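Local coordinates for protein cyclic UMP-AMP synthase (Rhodothermus marinus SG0.5JP17-172, PDB 6E0K) that joins UTP and ATP into the cyclic dinucleotide 3',3'-cUAMP, the second messenger of a CBASS antiphage system, with the help of magnesium, at residues Glu216-Asn221 with Asn240-Ala245; Glu184-Thr189 with Arg251-Gln256; Arg191-Ala196 with Asp233-Val238; Tyr49-Asn54 with Lys169-Asn174. All coordinates share one frame; numbering follows the deposited sequence.

Contact 1 (Glu216-Asn221 with Asn240-Ala245); sequences ECLLYN and NWLKRA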
# COMPACT_ATOMS: atom_id res chain seq x y z
N GLU A 216 -0.46 1.97 -7.93
CA GLU A 216 -1.85 1.72 -7.55
C GLU A 216 -2.62 3.02 -7.41
O GLU A 216 -3.74 3.16 -7.93
CB GLU A 216 -1.93 0.92 -6.24
CG GLU A 216 -1.47 -0.51 -6.39
CD GLU A 216 -1.84 -1.42 -5.21
OE1 GLU A 216 -2.69 -1.07 -4.35
OE2 GLU A 216 -1.22 -2.49 -5.15
N CYS A 217 -2.02 4.00 -6.73
CA CYS A 217 -2.69 5.28 -6.56
C CYS A 217 -2.91 5.98 -7.90
O CYS A 217 -3.96 6.59 -8.11
CB CYS A 217 -1.87 6.19 -5.62
SG CYS A 217 -1.84 5.63 -3.90
N LEU A 218 -1.93 5.90 -8.80
CA LEU A 218 -2.09 6.51 -10.12
C LEU A 218 -3.28 5.91 -10.85
O LEU A 218 -4.14 6.63 -11.37
CB LEU A 218 -0.81 6.34 -10.93
CG LEU A 218 -0.80 7.00 -12.31
CD1 LEU A 218 -0.62 8.52 -12.15
CD2 LEU A 218 0.30 6.41 -13.20
N LEU A 219 -3.37 4.58 -10.85
CA LEU A 219 -4.46 3.91 -11.56
C LEU A 219 -5.80 4.12 -10.87
O LEU A 219 -6.85 4.12 -11.54
CB LEU A 219 -4.13 2.42 -11.67
CG LEU A 219 -2.91 2.15 -12.55
CD1 LEU A 219 -2.43 0.70 -12.42
CD2 LEU A 219 -3.17 2.50 -14.02
N TYR A 220 -5.80 4.31 -9.55
CA TYR A 220 -7.05 4.56 -8.84
C TYR A 220 -7.76 5.80 -9.38
O TYR A 220 -8.99 5.87 -9.36
CB TYR A 220 -6.78 4.71 -7.35
CG TYR A 220 -8.05 4.93 -6.57
CD1 TYR A 220 -8.88 3.86 -6.27
CD2 TYR A 220 -8.41 6.19 -6.15
CE1 TYR A 220 -10.05 4.05 -5.56
CE2 TYR A 220 -9.59 6.39 -5.45
CZ TYR A 220 -10.39 5.32 -5.16
OH TYR A 220 -11.56 5.51 -4.46
N ASN A 221 -6.99 6.77 -9.88
CA ASN A 221 -7.57 8.02 -10.36
C ASN A 221 -8.16 7.92 -11.76
O ASN A 221 -8.81 8.89 -12.20
CB ASN A 221 -6.50 9.10 -10.32
CG ASN A 221 -6.30 9.65 -8.93
OD1 ASN A 221 -6.99 10.58 -8.54
ND2 ASN A 221 -5.39 9.05 -8.16
N ASN A 240 -3.74 6.23 -22.39
CA ASN A 240 -4.11 7.42 -23.15
C ASN A 240 -4.86 8.43 -22.30
O ASN A 240 -4.68 9.64 -22.49
CB ASN A 240 -4.91 7.03 -24.38
CG ASN A 240 -4.02 6.53 -25.50
OD1 ASN A 240 -2.91 7.03 -25.68
ND2 ASN A 240 -4.50 5.54 -26.24
N TRP A 241 -5.69 7.98 -21.36
CA TRP A 241 -6.36 8.93 -20.48
C TRP A 241 -5.35 9.62 -19.56
O TRP A 241 -5.41 10.84 -19.36
CB TRP A 241 -7.45 8.24 -19.66
CG TRP A 241 -8.21 9.21 -18.81
CD1 TRP A 241 -9.32 9.93 -19.17
CD2 TRP A 241 -7.92 9.60 -17.46
NE1 TRP A 241 -9.73 10.73 -18.14
CE2 TRP A 241 -8.88 10.55 -17.08
CE3 TRP A 241 -6.93 9.23 -16.53
CZ2 TRP A 241 -8.90 11.13 -15.81
CZ3 TRP A 241 -6.94 9.82 -15.28
CH2 TRP A 241 -7.92 10.76 -14.93
N LEU A 242 -4.41 8.86 -18.99
CA LEU A 242 -3.41 9.45 -18.11
C LEU A 242 -2.54 10.48 -18.84
O LEU A 242 -2.17 11.51 -18.27
CB LEU A 242 -2.53 8.34 -17.50
CG LEU A 242 -3.20 7.54 -16.38
CD1 LEU A 242 -2.42 6.27 -16.09
CD2 LEU A 242 -3.35 8.38 -15.11
N LYS A 243 -2.23 10.21 -20.11
CA LYS A 243 -1.40 11.14 -20.89
C LYS A 243 -2.08 12.49 -21.07
O LYS A 243 -1.40 13.52 -21.20
CB LYS A 243 -1.06 10.52 -22.25
CG LYS A 243 0.09 9.54 -22.18
CD LYS A 243 0.10 8.59 -23.37
CE LYS A 243 0.33 9.29 -24.68
NZ LYS A 243 0.40 8.27 -25.78
N ARG A 244 -3.41 12.50 -21.09
CA ARG A 244 -4.19 13.72 -21.30
C ARG A 244 -4.72 14.32 -20.00
O ARG A 244 -5.35 15.39 -20.05
CB ARG A 244 -5.36 13.41 -22.24
CG ARG A 244 -4.91 12.97 -23.63
CD ARG A 244 -5.99 12.24 -24.40
NE ARG A 244 -5.58 11.98 -25.78
CZ ARG A 244 -4.69 11.06 -26.14
NH1 ARG A 244 -4.09 10.29 -25.23
NH2 ARG A 244 -4.38 10.91 -27.43
N ALA A 245 -4.47 13.69 -18.86
CA ALA A 245 -5.08 14.11 -17.61
C ALA A 245 -4.25 15.19 -16.92
O ALA A 245 -3.05 15.34 -17.16
CB ALA A 245 -5.26 12.92 -16.67

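Contact 2 (Glu184-Thr189 with Arg251-Gln256); sequences EWYKPT and RCQNGQ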
# COMPACT_ATOMS: atom_id res chain seq x y z
N GLU A 184 -14.50 -6.19 -11.83
CA GLU A 184 -13.34 -6.93 -11.36
C GLU A 184 -12.14 -6.80 -12.29
O GLU A 184 -11.22 -7.62 -12.25
CB GLU A 184 -13.70 -8.40 -11.10
CG GLU A 184 -14.83 -8.51 -10.06
CD GLU A 184 -15.28 -9.93 -9.79
OE1 GLU A 184 -15.94 -10.52 -10.66
OE2 GLU A 184 -14.97 -10.44 -8.69
N TRP A 185 -12.10 -5.73 -13.09
CA TRP A 185 -10.95 -5.47 -13.95
C TRP A 185 -9.87 -4.62 -13.30
O TRP A 185 -8.74 -4.62 -13.78
CB TRP A 185 -11.41 -4.77 -15.23
CG TRP A 185 -11.95 -5.72 -16.27
CD1 TRP A 185 -13.22 -6.21 -16.35
CD2 TRP A 185 -11.22 -6.31 -17.35
NE1 TRP A 185 -13.34 -7.05 -17.43
CE2 TRP A 185 -12.12 -7.13 -18.06
CE3 TRP A 185 -9.90 -6.22 -17.79
CZ2 TRP A 185 -11.74 -7.86 -19.18
CZ3 TRP A 185 -9.52 -6.93 -18.91
CH2 TRP A 185 -10.44 -7.75 -19.59
N TYR A 186 -10.20 -3.89 -12.23
CA TYR A 186 -9.23 -2.95 -11.67
C TYR A 186 -7.98 -3.66 -11.15
O TYR A 186 -6.85 -3.28 -11.50
CB TYR A 186 -9.90 -2.12 -10.57
CG TYR A 186 -8.97 -1.15 -9.86
CD1 TYR A 186 -8.22 -0.22 -10.59
CD2 TYR A 186 -8.86 -1.14 -8.47
CE1 TYR A 186 -7.38 0.67 -9.95
CE2 TYR A 186 -8.02 -0.26 -7.82
CZ TYR A 186 -7.28 0.65 -8.58
OH TYR A 186 -6.44 1.52 -7.92
N LYS A 187 -8.15 -4.69 -10.34
CA LYS A 187 -6.95 -5.32 -9.76
C LYS A 187 -6.14 -6.07 -10.81
O LYS A 187 -4.91 -5.96 -10.81
CB LYS A 187 -7.33 -6.23 -8.59
CG LYS A 187 -8.03 -5.49 -7.47
CD LYS A 187 -7.22 -4.33 -6.95
CE LYS A 187 -7.91 -3.67 -5.77
NZ LYS A 187 -8.13 -4.64 -4.65
N PRO A 188 -6.75 -6.85 -11.72
CA PRO A 188 -5.93 -7.43 -12.80
C PRO A 188 -5.20 -6.38 -13.61
O PRO A 188 -4.08 -6.64 -14.08
CB PRO A 188 -6.96 -8.19 -13.67
CG PRO A 188 -8.09 -8.51 -12.71
CD PRO A 188 -8.14 -7.33 -11.76
N THR A 189 -5.79 -5.20 -13.79
CA THR A 189 -5.12 -4.16 -14.56
C THR A 189 -3.91 -3.63 -13.81
O THR A 189 -2.85 -3.41 -14.41
CB THR A 189 -6.11 -3.04 -14.89
OG1 THR A 189 -7.14 -3.57 -15.75
CG2 THR A 189 -5.40 -1.91 -15.65
N ARG A 251 -5.45 12.09 -5.99
CA ARG A 251 -5.46 11.71 -4.59
C ARG A 251 -5.04 10.25 -4.49
O ARG A 251 -5.25 9.46 -5.41
CB ARG A 251 -6.86 11.90 -3.99
CG ARG A 251 -7.37 13.31 -4.11
CD ARG A 251 -6.76 14.17 -3.04
NE ARG A 251 -7.41 13.92 -1.76
CZ ARG A 251 -6.99 14.41 -0.60
NH1 ARG A 251 -5.90 15.18 -0.54
NH2 ARG A 251 -7.66 14.13 0.52
N CYS A 252 -4.43 9.90 -3.37
CA CYS A 252 -4.11 8.51 -3.12
C CYS A 252 -5.39 7.69 -3.00
O CYS A 252 -6.48 8.21 -2.76
CB CYS A 252 -3.26 8.37 -1.86
SG CYS A 252 -1.57 8.99 -2.13
N GLN A 253 -5.23 6.37 -3.17
CA GLN A 253 -6.37 5.47 -3.08
C GLN A 253 -7.06 5.54 -1.72
O GLN A 253 -8.26 5.29 -1.63
CB GLN A 253 -5.91 4.04 -3.39
CG GLN A 253 -7.01 2.98 -3.40
CD GLN A 253 -6.55 1.71 -4.10
OE1 GLN A 253 -6.24 1.74 -5.29
NE2 GLN A 253 -6.51 0.61 -3.38
N ASN A 254 -6.32 5.90 -0.66
CA ASN A 254 -6.96 6.03 0.65
C ASN A 254 -7.90 7.23 0.75
O ASN A 254 -8.60 7.35 1.76
CB ASN A 254 -5.92 6.08 1.79
CG ASN A 254 -4.97 7.29 1.70
OD1 ASN A 254 -5.32 8.35 1.21
ND2 ASN A 254 -3.76 7.10 2.21
N GLY A 255 -7.92 8.11 -0.25
CA GLY A 255 -8.78 9.27 -0.24
C GLY A 255 -8.34 10.40 0.67
O GLY A 255 -9.06 11.41 0.78
N GLN A 256 -7.19 10.27 1.32
CA GLN A 256 -6.73 11.26 2.30
C GLN A 256 -5.54 12.08 1.84
O GLN A 256 -5.48 13.28 2.13
CB GLN A 256 -6.36 10.58 3.62
CG GLN A 256 -7.40 9.65 4.19
CD GLN A 256 -8.79 10.24 4.18
OE1 GLN A 256 -9.02 11.34 4.71
NE2 GLN A 256 -9.72 9.53 3.57

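Contact 3 (Arg191-Ala196 with Asp233-Val238); sequences RMFKNA and DTFCSV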
# COMPACT_ATOMS: atom_id res chain seq x y z
N ARG A 191 -2.10 -5.34 -11.79
CA ARG A 191 -1.07 -6.37 -11.88
C ARG A 191 -0.44 -6.38 -13.27
O ARG A 191 0.78 -6.55 -13.39
CB ARG A 191 -1.64 -7.74 -11.53
CG ARG A 191 -2.15 -7.76 -10.07
CD ARG A 191 -2.51 -9.18 -9.60
NE ARG A 191 -3.46 -9.82 -10.50
CZ ARG A 191 -4.76 -9.99 -10.25
NH1 ARG A 191 -5.29 -9.59 -9.10
NH2 ARG A 191 -5.53 -10.58 -11.16
N MET A 192 -1.25 -6.21 -14.31
CA MET A 192 -0.73 -6.11 -15.67
C MET A 192 0.32 -5.01 -15.78
O MET A 192 1.41 -5.23 -16.30
CB MET A 192 -1.87 -5.84 -16.64
CG MET A 192 -1.39 -5.66 -18.09
SD MET A 192 -2.68 -5.04 -19.18
CE MET A 192 -2.88 -3.36 -18.57
N PHE A 193 0.02 -3.82 -15.26
CA PHE A 193 0.99 -2.74 -15.35
C PHE A 193 2.20 -2.98 -14.46
O PHE A 193 3.33 -2.64 -14.85
CB PHE A 193 0.33 -1.40 -15.03
CG PHE A 193 -0.47 -0.85 -16.17
CD1 PHE A 193 0.15 -0.50 -17.37
CD2 PHE A 193 -1.84 -0.65 -16.05
CE1 PHE A 193 -0.58 0.01 -18.43
CE2 PHE A 193 -2.58 -0.11 -17.11
CZ PHE A 193 -1.94 0.20 -18.31
N LYS A 194 2.01 -3.57 -13.28
CA LYS A 194 3.16 -3.94 -12.46
C LYS A 194 4.08 -4.91 -13.19
O LYS A 194 5.31 -4.76 -13.15
CB LYS A 194 2.70 -4.56 -11.13
CG LYS A 194 2.24 -3.56 -10.11
CD LYS A 194 1.81 -4.33 -8.87
CE LYS A 194 1.49 -3.45 -7.70
NZ LYS A 194 1.51 -4.36 -6.50
N ASN A 195 3.52 -5.94 -13.80
CA ASN A 195 4.35 -6.89 -14.54
C ASN A 195 4.97 -6.27 -15.79
O ASN A 195 6.10 -6.61 -16.15
CB ASN A 195 3.55 -8.13 -14.89
CG ASN A 195 3.72 -9.25 -13.87
OD1 ASN A 195 4.84 -9.54 -13.40
ND2 ASN A 195 2.62 -9.89 -13.51
N ALA A 196 4.25 -5.36 -16.46
CA ALA A 196 4.85 -4.65 -17.59
C ALA A 196 6.06 -3.84 -17.13
O ALA A 196 7.12 -3.88 -17.75
CB ALA A 196 3.80 -3.75 -18.25
N ASP A 233 -7.40 -3.26 -24.85
CA ASP A 233 -8.19 -2.04 -24.79
C ASP A 233 -7.99 -1.31 -23.47
O ASP A 233 -7.96 -0.08 -23.44
CB ASP A 233 -9.68 -2.35 -25.00
CG ASP A 233 -9.96 -2.86 -26.40
OD1 ASP A 233 -9.29 -2.40 -27.35
OD2 ASP A 233 -10.85 -3.73 -26.56
N THR A 234 -7.84 -2.07 -22.38
CA THR A 234 -7.61 -1.44 -21.08
C THR A 234 -6.24 -0.78 -21.04
O THR A 234 -6.11 0.37 -20.60
CB THR A 234 -7.76 -2.47 -19.96
OG1 THR A 234 -9.11 -2.95 -19.94
CG2 THR A 234 -7.43 -1.83 -18.62
N PHE A 235 -5.21 -1.49 -21.51
CA PHE A 235 -3.86 -0.92 -21.51
C PHE A 235 -3.87 0.43 -22.21
O PHE A 235 -3.41 1.43 -21.65
CB PHE A 235 -2.88 -1.89 -22.20
CG PHE A 235 -1.42 -1.50 -22.09
CD1 PHE A 235 -0.91 -0.43 -22.81
CD2 PHE A 235 -0.55 -2.23 -21.29
CE1 PHE A 235 0.43 -0.07 -22.73
CE2 PHE A 235 0.81 -1.88 -21.20
CZ PHE A 235 1.29 -0.79 -21.92
N CYS A 236 -4.46 0.50 -23.40
CA CYS A 236 -4.41 1.73 -24.19
C CYS A 236 -5.35 2.79 -23.63
O CYS A 236 -4.99 3.97 -23.60
CB CYS A 236 -4.73 1.43 -25.64
SG CYS A 236 -3.41 0.50 -26.42
N SER A 237 -6.55 2.39 -23.21
CA SER A 237 -7.49 3.37 -22.70
C SER A 237 -6.98 4.02 -21.42
O SER A 237 -7.13 5.23 -21.22
CB SER A 237 -8.87 2.74 -22.45
OG SER A 237 -9.46 2.34 -23.68
N VAL A 238 -6.35 3.22 -20.55
CA VAL A 238 -5.80 3.76 -19.31
C VAL A 238 -4.65 4.71 -19.60
O VAL A 238 -4.61 5.85 -19.10
CB VAL A 238 -5.37 2.62 -18.37
CG1 VAL A 238 -4.49 3.15 -17.25
CG2 VAL A 238 -6.60 1.88 -17.80

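Contact 4 (Tyr49-Asn54 with Lys169-Asn174); sequences YKNSTN and KLHYEN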
# COMPACT_ATOMS: atom_id res chain seq x y z
N TYR A 49 -0.42 -8.08 -1.04
CA TYR A 49 -1.19 -9.30 -0.78
C TYR A 49 -2.61 -8.97 -0.33
O TYR A 49 -3.59 -9.58 -0.79
CB TYR A 49 -0.50 -10.17 0.27
CG TYR A 49 0.76 -10.84 -0.15
CD1 TYR A 49 0.78 -11.78 -1.18
CD2 TYR A 49 1.95 -10.60 0.52
CE1 TYR A 49 1.96 -12.44 -1.53
CE2 TYR A 49 3.12 -11.23 0.16
CZ TYR A 49 3.12 -12.16 -0.85
OH TYR A 49 4.30 -12.78 -1.16
N LYS A 50 -2.74 -8.00 0.58
CA LYS A 50 -4.05 -7.60 1.05
C LYS A 50 -4.92 -7.11 -0.09
O LYS A 50 -6.11 -7.42 -0.16
CB LYS A 50 -3.91 -6.50 2.10
CG LYS A 50 -5.22 -5.90 2.55
CD LYS A 50 -6.06 -6.90 3.31
CE LYS A 50 -7.31 -6.26 3.88
NZ LYS A 50 -8.11 -7.20 4.70
N ASN A 51 -4.32 -6.34 -0.99
CA ASN A 51 -5.07 -5.68 -2.04
C ASN A 51 -5.16 -6.50 -3.31
O ASN A 51 -5.66 -6.00 -4.32
CB ASN A 51 -4.47 -4.30 -2.32
CG ASN A 51 -4.79 -3.32 -1.21
OD1 ASN A 51 -5.85 -2.69 -1.21
ND2 ASN A 51 -3.90 -3.21 -0.23
N SER A 52 -4.71 -7.76 -3.25
CA SER A 52 -4.74 -8.68 -4.38
C SER A 52 -3.98 -8.14 -5.58
O SER A 52 -4.31 -8.47 -6.72
CB SER A 52 -6.17 -9.04 -4.79
OG SER A 52 -6.87 -9.61 -3.71
N THR A 53 -2.95 -7.34 -5.35
CA THR A 53 -2.14 -6.83 -6.45
C THR A 53 -0.73 -7.41 -6.44
O THR A 53 0.13 -6.91 -7.18
CB THR A 53 -2.07 -5.30 -6.40
OG1 THR A 53 -1.54 -4.89 -5.14
CG2 THR A 53 -3.46 -4.71 -6.56
N ASN A 54 -0.48 -8.46 -5.67
CA ASN A 54 0.84 -9.09 -5.67
C ASN A 54 1.09 -9.83 -6.99
O ASN A 54 0.23 -10.59 -7.47
CB ASN A 54 0.98 -10.06 -4.49
CG ASN A 54 -0.10 -11.13 -4.49
OD1 ASN A 54 -1.29 -10.83 -4.36
ND2 ASN A 54 0.32 -12.38 -4.62
N LYS A 169 -6.65 0.78 5.89
CA LYS A 169 -7.99 0.23 5.77
C LYS A 169 -8.79 0.95 4.69
O LYS A 169 -9.56 0.31 3.96
CB LYS A 169 -8.72 0.31 7.11
CG LYS A 169 -8.06 -0.48 8.21
CD LYS A 169 -8.87 -0.38 9.48
CE LYS A 169 -8.26 -1.22 10.59
NZ LYS A 169 -9.03 -1.06 11.86
N LEU A 170 -8.65 2.27 4.59
CA LEU A 170 -9.35 3.01 3.55
C LEU A 170 -8.76 2.73 2.18
O LEU A 170 -9.49 2.64 1.19
CB LEU A 170 -9.31 4.51 3.83
CG LEU A 170 -10.12 4.91 5.05
CD1 LEU A 170 -9.97 6.40 5.28
CD2 LEU A 170 -11.57 4.53 4.84
N HIS A 171 -7.43 2.60 2.10
CA HIS A 171 -6.80 2.16 0.86
C HIS A 171 -7.43 0.85 0.37
O HIS A 171 -7.82 0.74 -0.79
CB HIS A 171 -5.29 2.00 1.06
CG HIS A 171 -4.55 1.56 -0.17
ND1 HIS A 171 -3.90 2.44 -1.00
CD2 HIS A 171 -4.35 0.33 -0.69
CE1 HIS A 171 -3.34 1.77 -2.00
NE2 HIS A 171 -3.60 0.49 -1.83
N TYR A 172 -7.56 -0.12 1.27
CA TYR A 172 -8.14 -1.41 0.89
C TYR A 172 -9.61 -1.26 0.49
O TYR A 172 -10.04 -1.77 -0.55
CB TYR A 172 -8.00 -2.41 2.04
CG TYR A 172 -8.78 -3.66 1.76
CD1 TYR A 172 -8.36 -4.53 0.77
CD2 TYR A 172 -9.95 -3.95 2.46
CE1 TYR A 172 -9.08 -5.68 0.50
CE2 TYR A 172 -10.67 -5.10 2.19
CZ TYR A 172 -10.23 -5.95 1.19
OH TYR A 172 -10.92 -7.10 0.90
N GLU A 173 -10.39 -0.58 1.32
CA GLU A 173 -11.82 -0.42 1.08
C GLU A 173 -12.09 0.23 -0.27
O GLU A 173 -12.96 -0.21 -1.03
CB GLU A 173 -12.38 0.42 2.23
CG GLU A 173 -13.82 0.75 2.20
CD GLU A 173 -14.18 1.61 3.41
OE1 GLU A 173 -14.73 2.72 3.23
OE2 GLU A 173 -13.86 1.17 4.53
N ASN A 174 -11.35 1.29 -0.58
CA ASN A 174 -11.62 2.02 -1.82
C ASN A 174 -11.16 1.23 -3.04
O ASN A 174 -11.81 1.29 -4.10
CB ASN A 174 -10.95 3.38 -1.77
CG ASN A 174 -11.59 4.29 -0.74
OD1 ASN A 174 -12.77 4.13 -0.40
ND2 ASN A 174 -10.82 5.23 -0.24
O HOH W 1 -9.26 -9.02 2.77
O HOH W 2 -8.20 -2.92 -2.36

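Contact 1 (Glu216-Asn221 with Asn240-Ala245)
Leu218 and Leu242 meet between two helices, 212-220 and 231-244, in the all-helical part of this CD-NTase. Both segments lie in the later turns of their helices, and their contact is small and mostly apolar. Leu242 can be followed outward. Its CB points toward the other helix. Chi1 of -75° sets CG anti to the carbonyl carbon, and with chi2 at 166° both methyls meet Leu218. Leu242 CD1 meets Leu218 CD2 at 4.0 Å and also approaches Leu219 CD2 at 4.4 Å. Leu242 CD2 sits 4.0 Å from Leu218 CD1, so each methyl of Leu242 has a methyl of Leu218 as neighbour. The two side chains cross at a slant. Helix 269-285 adds to the same core: Phe275 packs on Leu218 and Leu276 on Leu242.

Beside the leucines, Trp241 reaches toward Asn221. Ala245 CB lies over one face of its indole, near the rim. Asn221 turns its amide back to the preceding helical turn, where ND2 donates to Cys217 O at 2.8 Å; ND2 also bonds to Arg251 O. The backbone carbonyl of Asn221 is what meets the tryptophan: its O lies obliquely to the indole, 3.4 Å from Trp241 CH2.

Contact 2 (Glu184-Thr189 with Arg251-Gln256)
A type I beta turn, Cys252 to Gly255, presents Gln253 to Tyr186 of helix 186-202. The turn belongs to the long loop between helices 231-244 and 269-285. One hydrogen bond makes the contact: Tyr186 OH donates to Gln253 OE1 at 2.6 Å. The hydroxyl approaches OE1 almost head-on to the carbonyl, at a C=O...O angle of 160°. The oxygen OE1 sits at the edge of the phenol ring, near its plane, while the amide plane is turned 56° from the ring. Both side chains place CG anti to the backbone N, and Gln253 stays extended beyond CG (chi2 163°). This carries its amide out to the phenol although Tyr186 CA and Gln253 CA are 12.4 Å apart.

The place is buried in the CD-NTase fold. The bond ties this loop to helix 186-202, and Gln253 NE2, donating to His171 O, ties it to helix 168-181. Phe227 meets the Tyr186 ring edge-to-face, and Lys178 makes a cation-pi contact with it.

The turn has its own bonds. Gly255 N donates to Cys252 O at 2.9 Å and closes it. Asn254 forms an Asx turn, its OD1 accepting from Gln256 N at 2.7 Å. Gln256 NE2 returns a bond to Asn254 O, 3.0 Å away and near the plane of the Gln256 amide.

Contact 3 (Arg191-Ala196 with Asp233-Val238)
Phe193 and Phe235 form the tight centre where helix 186-202 crosses helix 231-244 in the helical part of the enzyme. The segment axes pass 11.5 Å apart at -82°, nearly a right angle. Phe193 CE1 comes over one face of the Phe235 ring, toward its rim, 3.6 Å from Phe235 CE2. The ring planes are inclined at 38°, an oblique pairing. At the far side of the Phe193 ring, its CE2 touches Val238 CG1 at 3.8 Å.

Met192 fills the flank. Its chain is extended to SD and then bends (chi3 69°), which brings CE to 3.8 Å from Phe235 CD2 and over a face of its neighbour Phe193. The sulfur lies at the edge of the Phe235 ring, SD being 5.5 Å from the centroid, a Met-aromatic contact. Trp283 of helix 269-285 stacks with Phe235.

The margin is looser: Asp233 is exposed, and Cys236 points away. Arg191 bonds to Ser12 O and Ser52 O. Lys194, which binds ATP, is buried, and its NZ bonds to Thr53 O elsewhere. Between these segments the contact is apolar, so dispersion and close fit probably hold it; the polar Arg191 and Lys194 serve other parts of the chain.

Contact 4 (Tyr49-Asn54 with Lys169-Asn174)
The Tyr172 ring carries Lys50 CE over the centre of one face, and at its edge lies Asn51 OD1. The lysine crosses the tyrosine at about a right angle. Its CE makes a CH-pi contact 3.6 Å from the Tyr172 centroid, and its NZ a cation-pi contact at 4.2 Å, 13° off the ring normal. A bend at chi2 (66°) folds the Lys50 chain over the ring. The Asn51 amide lies at the edge of the His171 ring, near its plane: OD1 is 3.4 Å from His171 CD2, and the two planes stand almost perpendicular.

Lys50 and Asn51 lie where helix 47-50, of the nucleotidyltransferase domain, ends in a Schellman motif with Ser52 at C-prime. They pack on helix 168-181. The Asn51 amide nitrogen is held by Gly47 O, of the ATP-binding site, and His171 NE2 by Glu216.

One water accepts from Lys50 NZ at 2.9 Å and also bonds to Tyr172 OH. A second donates to Asn51 OD1 at 2.6 Å and to Tyr172 O at 2.8 Å. Hydrogen bonding between the segments runs through waters, whereas the cation-pi contact is direct. The ammonium meets the Tyr172 face and a water, so both probably stabilise its charge.

Contacts 2 and 4 lie closest, their centres 8 Å apart. Lys187 NZ of contact 2 bonds to Asn51 O of contact 4 at 2.8 Å. Contacts 1 and 3 share helix 231-244, their centres being 11 Å apart, and join where Leu219 CD2 meets Val238 CG1 at 3.6 Å. Glu216, in contact 1, reaches contact 4 by hydrogen bonds to Thr53 and His171. It also forms a long, weak ion pair with Lys194 of contact 3, an ATP-binding residue. Lys194 NZ in turn bonds to Thr53 O at 3.0 Å. Contacts 1, 3 and 4 thus converge around Lys194, near the ATP site. Contact 2 has Tyr186 about 9 Å from Lys194, measured between side chains.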